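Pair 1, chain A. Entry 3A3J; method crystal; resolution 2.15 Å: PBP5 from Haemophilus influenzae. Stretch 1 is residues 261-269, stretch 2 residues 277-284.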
# COMPACT_ATOMS: atom_id res chain seq x y z
N ALA A 261 19.04 -2.20 -9.16
CA ALA A 261 19.86 -2.13 -7.92
C ALA A 261 21.23 -2.67 -8.14
O ALA A 261 21.38 -3.79 -8.63
CB ALA A 261 19.18 -2.92 -6.77
N GLY A 262 22.26 -1.90 -7.79
CA GLY A 262 23.62 -2.44 -7.81
C GLY A 262 24.27 -2.42 -9.16
O GLY A 262 25.47 -2.61 -9.26
N LYS A 263 23.52 -2.20 -10.23
CA LYS A 263 24.09 -2.21 -11.58
C LYS A 263 24.89 -0.91 -11.95
O LYS A 263 24.44 0.21 -11.74
CB LYS A 263 22.99 -2.39 -12.60
CG LYS A 263 23.52 -2.79 -13.93
CD LYS A 263 22.63 -2.25 -15.03
CE LYS A 263 23.07 -2.79 -16.37
NZ LYS A 263 22.70 -4.22 -16.36
N GLU A 264 26.05 -1.09 -12.55
CA GLU A 264 26.87 0.04 -12.98
C GLU A 264 26.40 0.43 -14.34
O GLU A 264 26.48 -0.37 -15.24
CB GLU A 264 28.32 -0.37 -13.03
CG GLU A 264 28.81 -0.64 -11.64
CD GLU A 264 30.21 -1.21 -11.62
OE1 GLU A 264 30.78 -1.48 -12.72
OE2 GLU A 264 30.72 -1.38 -10.48
N ILE A 265 25.86 1.62 -14.48
CA ILE A 265 25.37 2.03 -15.76
C ILE A 265 26.31 3.00 -16.50
O ILE A 265 26.08 3.36 -17.64
CB ILE A 265 23.99 2.71 -15.63
CG1 ILE A 265 24.13 4.08 -15.03
CG2 ILE A 265 23.01 1.91 -14.74
CD1 ILE A 265 22.80 4.75 -14.86
N SER A 266 27.36 3.48 -15.86
CA SER A 266 28.13 4.54 -16.46
C SER A 266 29.49 4.61 -15.82
O SER A 266 29.67 4.16 -14.67
CB SER A 266 27.41 5.85 -16.20
OG SER A 266 28.04 6.88 -16.87
N GLU A 267 30.45 5.20 -16.52
CA GLU A 267 31.77 5.48 -15.94
C GLU A 267 32.05 6.96 -16.06
O GLU A 267 31.81 7.57 -17.13
CB GLU A 267 32.88 4.67 -16.61
CG GLU A 267 34.17 4.58 -15.80
CD GLU A 267 35.34 4.05 -16.63
OE1 GLU A 267 35.18 3.06 -17.38
OE2 GLU A 267 36.44 4.66 -16.57
N GLN A 268 32.53 7.56 -14.99
CA GLN A 268 32.73 8.99 -14.99
C GLN A 268 34.15 9.33 -14.50
O GLN A 268 34.67 8.70 -13.55
CB GLN A 268 31.73 9.60 -14.03
CG GLN A 268 31.79 11.08 -13.92
CD GLN A 268 30.81 11.76 -14.85
OE1 GLN A 268 30.27 11.15 -15.78
NE2 GLN A 268 30.55 13.04 -14.59
N ARG A 269 34.76 10.35 -15.13
CA ARG A 269 36.14 10.70 -14.81
C ARG A 269 36.13 11.29 -13.39
O ARG A 269 35.19 11.96 -13.01
CB ARG A 269 36.64 11.72 -15.87
CG ARG A 269 37.80 12.62 -15.39
CD ARG A 269 38.69 13.19 -16.55
NE ARG A 269 40.09 12.77 -16.40
CZ ARG A 269 41.15 13.29 -17.03
NH1 ARG A 269 41.03 14.30 -17.88
NH2 ARG A 269 42.37 12.81 -16.80
N SER A 277 38.74 7.06 -12.87
CA SER A 277 37.30 7.13 -13.15
C SER A 277 36.53 6.39 -12.08
O SER A 277 37.12 5.79 -11.18
CB SER A 277 36.99 6.49 -14.48
OG SER A 277 37.29 5.12 -14.34
N VAL A 278 35.20 6.47 -12.15
CA VAL A 278 34.31 5.83 -11.17
C VAL A 278 33.04 5.40 -11.88
O VAL A 278 32.63 6.01 -12.89
CB VAL A 278 34.07 6.69 -9.89
CG1 VAL A 278 33.15 7.83 -10.11
CG2 VAL A 278 33.53 5.83 -8.78
N LYS A 279 32.46 4.29 -11.39
CA LYS A 279 31.24 3.73 -11.93
C LYS A 279 30.09 4.41 -11.25
O LYS A 279 30.15 4.67 -10.05
CB LYS A 279 31.23 2.23 -11.67
CG LYS A 279 32.19 1.48 -12.59
CD LYS A 279 31.71 1.64 -14.05
CE LYS A 279 31.96 0.39 -14.92
NZ LYS A 279 33.07 0.64 -15.86
N LEU A 280 29.07 4.73 -12.02
CA LEU A 280 27.86 5.34 -11.50
C LEU A 280 26.69 4.37 -11.68
O LEU A 280 26.73 3.53 -12.57
CB LEU A 280 27.55 6.63 -12.28
CG LEU A 280 28.69 7.70 -12.28
CD1 LEU A 280 28.29 8.90 -13.07
CD2 LEU A 280 29.19 8.06 -10.84
N GLY A 281 25.64 4.54 -10.89
CA GLY A 281 24.43 3.73 -11.00
C GLY A 281 23.51 4.08 -9.86
O GLY A 281 23.52 5.24 -9.40
N ALA A 282 22.74 3.06 -9.40
CA ALA A 282 21.76 3.17 -8.29
C ALA A 282 21.78 1.88 -7.46
O ALA A 282 21.94 0.77 -7.98
CB ALA A 282 20.34 3.47 -8.81
N PHE A 283 21.72 2.03 -6.15
CA PHE A 283 21.72 0.85 -5.28
C PHE A 283 20.28 0.30 -5.07
O PHE A 283 20.10 -0.73 -4.41
CB PHE A 283 22.49 1.13 -3.97
CG PHE A 283 23.99 1.07 -4.14
CD1 PHE A 283 24.65 -0.16 -4.36
CD2 PHE A 283 24.73 2.24 -4.25
CE1 PHE A 283 26.04 -0.23 -4.57
CE2 PHE A 283 26.10 2.21 -4.45
CZ PHE A 283 26.77 0.96 -4.62
N MET A 284 19.29 0.98 -5.64
CA MET A 284 17.92 0.42 -5.68
C MET A 284 17.26 0.53 -7.05
O MET A 284 17.61 1.45 -7.86
CB MET A 284 17.05 1.08 -4.64
CG MET A 284 17.07 0.29 -3.28
SD MET A 284 15.80 0.83 -2.04
CE MET A 284 14.23 0.46 -2.89
O HOH W 1 21.82 0.96 -11.44

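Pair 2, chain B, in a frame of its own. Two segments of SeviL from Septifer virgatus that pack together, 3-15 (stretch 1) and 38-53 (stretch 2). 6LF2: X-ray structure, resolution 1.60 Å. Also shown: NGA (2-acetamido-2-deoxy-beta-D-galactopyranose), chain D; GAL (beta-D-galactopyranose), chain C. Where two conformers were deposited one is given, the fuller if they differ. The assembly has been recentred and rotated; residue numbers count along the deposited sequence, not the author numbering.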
# COMPACT_ATOMS: atom_id res chain seq x y z
N HIS B 3 8.33 -29.81 -12.13
CA HIS B 3 7.08 -29.42 -12.80
C HIS B 3 6.13 -28.71 -11.84
O HIS B 3 4.91 -28.91 -11.90
CB HIS B 3 6.39 -30.62 -13.45
CG HIS B 3 7.12 -31.20 -14.62
ND1 HIS B 3 8.14 -32.12 -14.49
CD2 HIS B 3 6.97 -30.99 -15.95
CE1 HIS B 3 8.59 -32.45 -15.69
NE2 HIS B 3 7.90 -31.78 -16.59
N MET B 4 6.68 -27.90 -10.95
CA MET B 4 5.86 -27.17 -9.99
C MET B 4 4.88 -26.23 -10.69
O MET B 4 5.16 -25.69 -11.77
CB MET B 4 6.74 -26.37 -9.03
CG MET B 4 7.38 -27.23 -7.96
SD MET B 4 8.64 -26.35 -7.01
CE MET B 4 8.47 -27.17 -5.42
N SER B 5 3.73 -26.04 -10.06
CA SER B 5 2.71 -25.10 -10.52
C SER B 5 2.25 -24.22 -9.36
O SER B 5 2.52 -24.48 -8.19
CB SER B 5 1.52 -25.84 -11.15
OG SER B 5 0.91 -26.73 -10.21
N SER B 6 1.57 -23.14 -9.75
CA SER B 6 0.97 -22.21 -8.80
C SER B 6 -0.20 -21.54 -9.50
O SER B 6 -0.28 -21.51 -10.73
CB SER B 6 1.98 -21.17 -8.30
OG SER B 6 2.56 -20.46 -9.38
N VAL B 7 -1.12 -21.01 -8.70
CA VAL B 7 -2.31 -20.39 -9.26
C VAL B 7 -2.44 -18.99 -8.67
O VAL B 7 -2.33 -18.81 -7.45
CB VAL B 7 -3.57 -21.25 -9.02
CG1 VAL B 7 -3.81 -21.51 -7.54
CG2 VAL B 7 -4.80 -20.65 -9.71
N THR B 8 -2.60 -18.00 -9.54
CA THR B 8 -2.67 -16.62 -9.09
C THR B 8 -3.94 -16.39 -8.28
O THR B 8 -5.04 -16.79 -8.69
CB THR B 8 -2.59 -15.67 -10.27
OG1 THR B 8 -1.29 -15.76 -10.86
CG2 THR B 8 -2.84 -14.24 -9.83
N ILE B 9 -3.76 -15.75 -7.12
CA ILE B 9 -4.72 -15.52 -6.05
C ILE B 9 -5.21 -14.08 -6.15
O ILE B 9 -6.35 -13.76 -5.78
CB ILE B 9 -4.04 -15.79 -4.69
CG1 ILE B 9 -4.43 -17.14 -4.12
CG2 ILE B 9 -4.27 -14.65 -3.69
CD1 ILE B 9 -3.77 -17.40 -2.80
N GLY B 10 -4.33 -13.20 -6.61
CA GLY B 10 -4.64 -11.79 -6.71
C GLY B 10 -3.42 -11.03 -7.19
O GLY B 10 -2.32 -11.57 -7.31
N LYS B 11 -3.65 -9.75 -7.48
CA LYS B 11 -2.60 -8.82 -7.87
C LYS B 11 -2.38 -7.86 -6.72
O LYS B 11 -3.36 -7.35 -6.16
CB LYS B 11 -2.99 -8.06 -9.14
CG LYS B 11 -3.13 -8.91 -10.40
CD LYS B 11 -1.78 -9.23 -11.04
CE LYS B 11 -1.95 -10.17 -12.22
NZ LYS B 11 -2.96 -9.65 -13.19
N CYS B 12 -1.13 -7.61 -6.36
CA CYS B 12 -0.89 -6.84 -5.15
C CYS B 12 0.38 -6.01 -5.24
O CYS B 12 1.33 -6.33 -5.97
CB CYS B 12 -0.81 -7.75 -3.92
SG CYS B 12 0.60 -8.87 -3.92
N TYR B 13 0.39 -4.92 -4.48
CA TYR B 13 1.63 -4.23 -4.16
C TYR B 13 2.24 -4.87 -2.92
O TYR B 13 1.52 -5.43 -2.08
CB TYR B 13 1.39 -2.74 -3.90
CG TYR B 13 0.88 -1.95 -5.08
CD1 TYR B 13 1.75 -1.35 -5.97
CD2 TYR B 13 -0.50 -1.80 -5.30
CE1 TYR B 13 1.29 -0.62 -7.06
CE2 TYR B 13 -0.97 -1.07 -6.39
CZ TYR B 13 -0.07 -0.49 -7.26
OH TYR B 13 -0.51 0.23 -8.35
N ILE B 14 3.56 -4.81 -2.83
CA ILE B 14 4.32 -5.41 -1.73
C ILE B 14 5.15 -4.29 -1.13
O ILE B 14 6.17 -3.88 -1.67
CB ILE B 14 5.19 -6.59 -2.20
CG1 ILE B 14 4.29 -7.66 -2.83
CG2 ILE B 14 5.99 -7.16 -1.03
CD1 ILE B 14 5.03 -8.86 -3.43
N GLN B 15 4.68 -3.75 0.00
CA GLN B 15 5.19 -2.50 0.54
C GLN B 15 5.78 -2.71 1.93
O GLN B 15 5.25 -3.48 2.73
CB GLN B 15 4.07 -1.44 0.58
CG GLN B 15 4.52 -0.07 1.06
CD GLN B 15 3.53 1.02 0.67
OE1 GLN B 15 3.24 1.23 -0.51
NE2 GLN B 15 2.99 1.71 1.68
N LYS B 38 6.82 7.56 -6.36
CA LYS B 38 5.64 7.32 -7.20
C LYS B 38 5.30 5.84 -7.34
O LYS B 38 6.17 4.97 -7.41
CB LYS B 38 5.88 7.93 -8.59
CG LYS B 38 4.71 7.75 -9.54
CD LYS B 38 4.84 8.61 -10.79
CE LYS B 38 3.46 8.91 -11.38
NZ LYS B 38 2.62 7.67 -11.52
N MET B 39 4.00 5.57 -7.40
CA MET B 39 3.49 4.22 -7.66
C MET B 39 3.46 3.98 -9.17
O MET B 39 2.86 4.76 -9.93
CB MET B 39 2.11 4.06 -7.03
CG MET B 39 2.12 4.33 -5.52
SD MET B 39 0.58 3.99 -4.65
CE MET B 39 0.45 2.22 -4.85
N TYR B 40 4.14 2.94 -9.60
CA TYR B 40 4.23 2.55 -11.00
C TYR B 40 3.70 1.14 -11.19
O TYR B 40 3.64 0.34 -10.25
CB TYR B 40 5.67 2.57 -11.49
CG TYR B 40 6.33 3.91 -11.69
CD1 TYR B 40 6.22 4.59 -12.90
CD2 TYR B 40 7.15 4.46 -10.70
CE1 TYR B 40 6.87 5.80 -13.10
CE2 TYR B 40 7.80 5.66 -10.90
CZ TYR B 40 7.65 6.32 -12.10
OH TYR B 40 8.29 7.52 -12.30
N ASP B 41 3.37 0.83 -12.45
CA ASP B 41 2.80 -0.47 -12.81
C ASP B 41 3.74 -1.63 -12.51
O ASP B 41 3.27 -2.74 -12.25
CB ASP B 41 2.46 -0.50 -14.30
CG ASP B 41 1.11 0.08 -14.59
OD1 ASP B 41 0.44 0.52 -13.62
OD2 ASP B 41 0.70 0.08 -15.77
N ASP B 42 5.05 -1.41 -12.55
CA ASP B 42 5.96 -2.52 -12.31
C ASP B 42 6.10 -2.85 -10.83
O ASP B 42 6.91 -3.71 -10.47
CB ASP B 42 7.33 -2.27 -12.97
CG ASP B 42 8.06 -1.05 -12.43
OD1 ASP B 42 7.59 -0.41 -11.47
OD2 ASP B 42 9.14 -0.74 -12.98
N GLN B 43 5.32 -2.19 -9.97
CA GLN B 43 5.23 -2.56 -8.57
C GLN B 43 4.06 -3.50 -8.29
O GLN B 43 3.82 -3.84 -7.13
CB GLN B 43 5.10 -1.29 -7.70
CG GLN B 43 6.30 -0.35 -7.84
CD GLN B 43 5.98 1.07 -7.43
OE1 GLN B 43 4.98 1.32 -6.75
NE2 GLN B 43 6.79 2.01 -7.88
N ILE B 44 3.33 -3.92 -9.32
CA ILE B 44 2.19 -4.82 -9.16
C ILE B 44 2.65 -6.25 -9.41
O ILE B 44 3.20 -6.55 -10.48
CB ILE B 44 1.04 -4.45 -10.10
CG1 ILE B 44 0.63 -2.99 -9.84
CG2 ILE B 44 -0.14 -5.39 -9.88
CD1 ILE B 44 -0.51 -2.50 -10.71
N TRP B 45 2.40 -7.13 -8.44
CA TRP B 45 2.84 -8.52 -8.49
C TRP B 45 1.65 -9.47 -8.52
O TRP B 45 0.58 -9.16 -8.00
CB TRP B 45 3.71 -8.88 -7.27
CG TRP B 45 4.95 -8.05 -7.14
CD1 TRP B 45 5.02 -6.78 -6.64
CD2 TRP B 45 6.29 -8.42 -7.50
NE1 TRP B 45 6.31 -6.34 -6.67
CE2 TRP B 45 7.12 -7.31 -7.19
CE3 TRP B 45 6.88 -9.56 -8.05
CZ2 TRP B 45 8.50 -7.32 -7.41
CZ3 TRP B 45 8.26 -9.56 -8.27
CH2 TRP B 45 9.05 -8.45 -7.96
N SER B 46 1.87 -10.64 -9.11
CA SER B 46 0.93 -11.75 -9.00
C SER B 46 1.26 -12.54 -7.74
O SER B 46 2.37 -13.06 -7.59
CB SER B 46 0.99 -12.67 -10.22
OG SER B 46 0.46 -12.03 -11.37
N PHE B 47 0.29 -12.61 -6.82
CA PHE B 47 0.41 -13.41 -5.61
C PHE B 47 -0.26 -14.75 -5.88
O PHE B 47 -1.44 -14.80 -6.25
CB PHE B 47 -0.23 -12.67 -4.44
CG PHE B 47 0.01 -13.32 -3.11
CD1 PHE B 47 1.26 -13.28 -2.52
CD2 PHE B 47 -1.02 -13.98 -2.46
CE1 PHE B 47 1.48 -13.89 -1.29
CE2 PHE B 47 -0.80 -14.58 -1.23
CZ PHE B 47 0.45 -14.53 -0.65
N GLN B 48 0.50 -15.85 -5.72
CA GLN B 48 0.08 -17.16 -6.23
C GLN B 48 0.15 -18.22 -5.13
O GLN B 48 1.14 -18.29 -4.41
CB GLN B 48 0.94 -17.58 -7.42
CG GLN B 48 1.08 -16.49 -8.49
CD GLN B 48 2.10 -16.81 -9.57
OE1 GLN B 48 3.09 -17.50 -9.32
NE2 GLN B 48 1.87 -16.30 -10.77
N LYS B 49 -0.90 -19.03 -5.02
CA LYS B 49 -0.87 -20.20 -4.15
C LYS B 49 -0.05 -21.29 -4.83
O LYS B 49 -0.39 -21.73 -5.92
CB LYS B 49 -2.29 -20.68 -3.87
CG LYS B 49 -2.41 -22.03 -3.15
CD LYS B 49 -2.42 -21.87 -1.65
CE LYS B 49 -1.03 -22.07 -1.05
NZ LYS B 49 -0.44 -23.40 -1.41
N SER B 50 1.05 -21.70 -4.20
CA SER B 50 1.86 -22.75 -4.81
C SER B 50 1.21 -24.13 -4.64
O SER B 50 0.24 -24.31 -3.89
CB SER B 50 3.26 -22.78 -4.22
OG SER B 50 3.27 -23.51 -2.99
N ASP B 51 1.78 -25.11 -5.34
CA ASP B 51 1.30 -26.48 -5.19
C ASP B 51 1.78 -27.13 -3.90
O ASP B 51 1.41 -28.28 -3.63
CB ASP B 51 1.70 -27.32 -6.41
CG ASP B 51 3.21 -27.34 -6.65
OD1 ASP B 51 3.99 -26.85 -5.81
OD2 ASP B 51 3.60 -27.87 -7.71
N THR B 52 2.57 -26.43 -3.09
CA THR B 52 3.05 -26.95 -1.82
C THR B 52 2.28 -26.30 -0.69
O THR B 52 2.28 -25.06 -0.59
CB THR B 52 4.54 -26.67 -1.67
OG1 THR B 52 5.25 -27.27 -2.77
CG2 THR B 52 5.08 -27.21 -0.35
N PRO B 53 1.61 -27.08 0.16
CA PRO B 53 0.73 -26.48 1.19
C PRO B 53 1.45 -25.45 2.05
O PRO B 53 2.59 -25.65 2.49
CB PRO B 53 0.29 -27.70 2.01
CG PRO B 53 0.36 -28.84 1.05
CD PRO B 53 1.53 -28.55 0.15
C1 NGA D . 11.96 4.37 -11.51
C2 NGA D . 11.85 4.03 -12.99
C3 NGA D . 10.46 3.48 -13.32
C4 NGA D . 10.07 2.38 -12.33
C5 NGA D . 10.32 2.81 -10.89
C6 NGA D . 10.04 1.68 -9.90
C7 NGA D . 13.22 5.15 -14.67
C8 NGA D . 13.25 6.20 -15.74
N2 NGA D . 12.18 5.17 -13.83
O3 NGA D . 10.51 2.92 -14.62
O4 NGA D . 10.83 1.21 -12.61
O5 NGA D . 11.67 3.21 -10.76
O6 NGA D . 8.67 1.40 -9.82
O7 NGA D . 14.13 4.32 -14.58
C1 GAL C . 9.29 3.05 -15.36
C2 GAL C . 9.67 2.97 -16.86
C3 GAL C . 8.43 2.97 -17.75
C4 GAL C . 7.51 1.80 -17.34
C5 GAL C . 7.20 1.98 -15.84
C6 GAL C . 6.39 0.88 -15.21
O2 GAL C . 10.50 4.07 -17.25
O3 GAL C . 8.79 2.83 -19.13
O4 GAL C . 8.12 0.51 -17.59
O5 GAL C . 8.41 2.02 -15.07
O6 GAL C . 5.06 0.93 -15.65
O HOH W 2 1.58 -29.03 -9.10
O HOH W 3 -0.88 -14.18 -13.06
O HOH W 4 0.54 1.58 -10.69
O HOH W 5 4.95 -3.50 -4.84

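A backbone arrangement constrains the path of the main chain far more than the chemistry of its side chains, and pairs 1 and 2 illustrate the principle. Each is an antiparallel strand pair, and 14 central residues superpose with an RMSD of 0.8 Å. The shared irregularity lies where Ile A265 matches Ile B9. In pair 1, Leu A280 O accepts from Ile A265 N at 2.8 Å and, weakly, from Ser A266 N at 3.4 Å; in pair 2, Phe B47 O accepts from Ile B9 N at 2.7 Å and, weakly, from Gly B10 N at 3.3 Å. One carbonyl thus serves two successive amides, the hallmark of a beta bulge. Beyond it the ladder is regular: Gln A268 N to Val A278 O is 2.6 Å, and the matching Cys B12 N to Trp B45 O is 2.8 Å.

The face bearing Ser A266, Gln A268, Val A278 and Leu A280, matched by Gly B10, Cys B12, Trp B45 and Phe B47, is filled differently at each position. Ser A266 matches Gly B10; the serine CB lies 4.0 Å from Leu A280 CB, whereas the glycine contributes only backbone there. Opposite stand Leu A280 and its counterpart Phe B47. Leu A280 CD1 reaches Gln A268 CB at 3.6 Å, so the aliphatic start of a polar side chain covers the leucine. At the position of Gln A268, Cys B12 places SG 3.9 Å from Phe B47 CB, while Ile B9 CG2 approaches the edge of the phenylalanine ring, 3.5 Å from CD2. Val A278 is replaced by the far larger Trp B45, whose ring carries Ile B14 CD1 over one face, 3.8 Å from CG.

On the face of Glu A267 and Lys A279, and of Lys B11 and Ser B46, an oppositely charged pair in pair 1 corresponds to a lysine and a serine in pair 2. Glu A267 OE1 forms a salt bridge with Lys A279 NZ at 3.6 Å. The equivalents, Lys B11 and Ser B46, bring CE to 3.2 Å from OG, and a water joins Ser B46 OG (3.0 Å) to Thr B8 OG1 (2.7 Å). Ser A277, which points toward the opposite strand, donates through OG to Glu A267 OE2 at a very short 2.4 Å, although the placement of that carboxylate oxygen is uncertain. Its match, Ile B44, is apolar, with CG1 3.7 Å from Tyr B13 CZ.

After superposition Gly A281 CA lies 1.7 Å from Gln B48 CA, a looser match than those at Leu A280 or Val A278. A CB on the glycine would point toward the other strand and clash with Lys A263 O, whereas Gln B48 directs its side chain to the face it shares with Thr B8 and Ser B46 and donates from NE2 to Thr B8 OG1 at 3.2 Å. The common frame therefore accommodates quite different side-chain solutions.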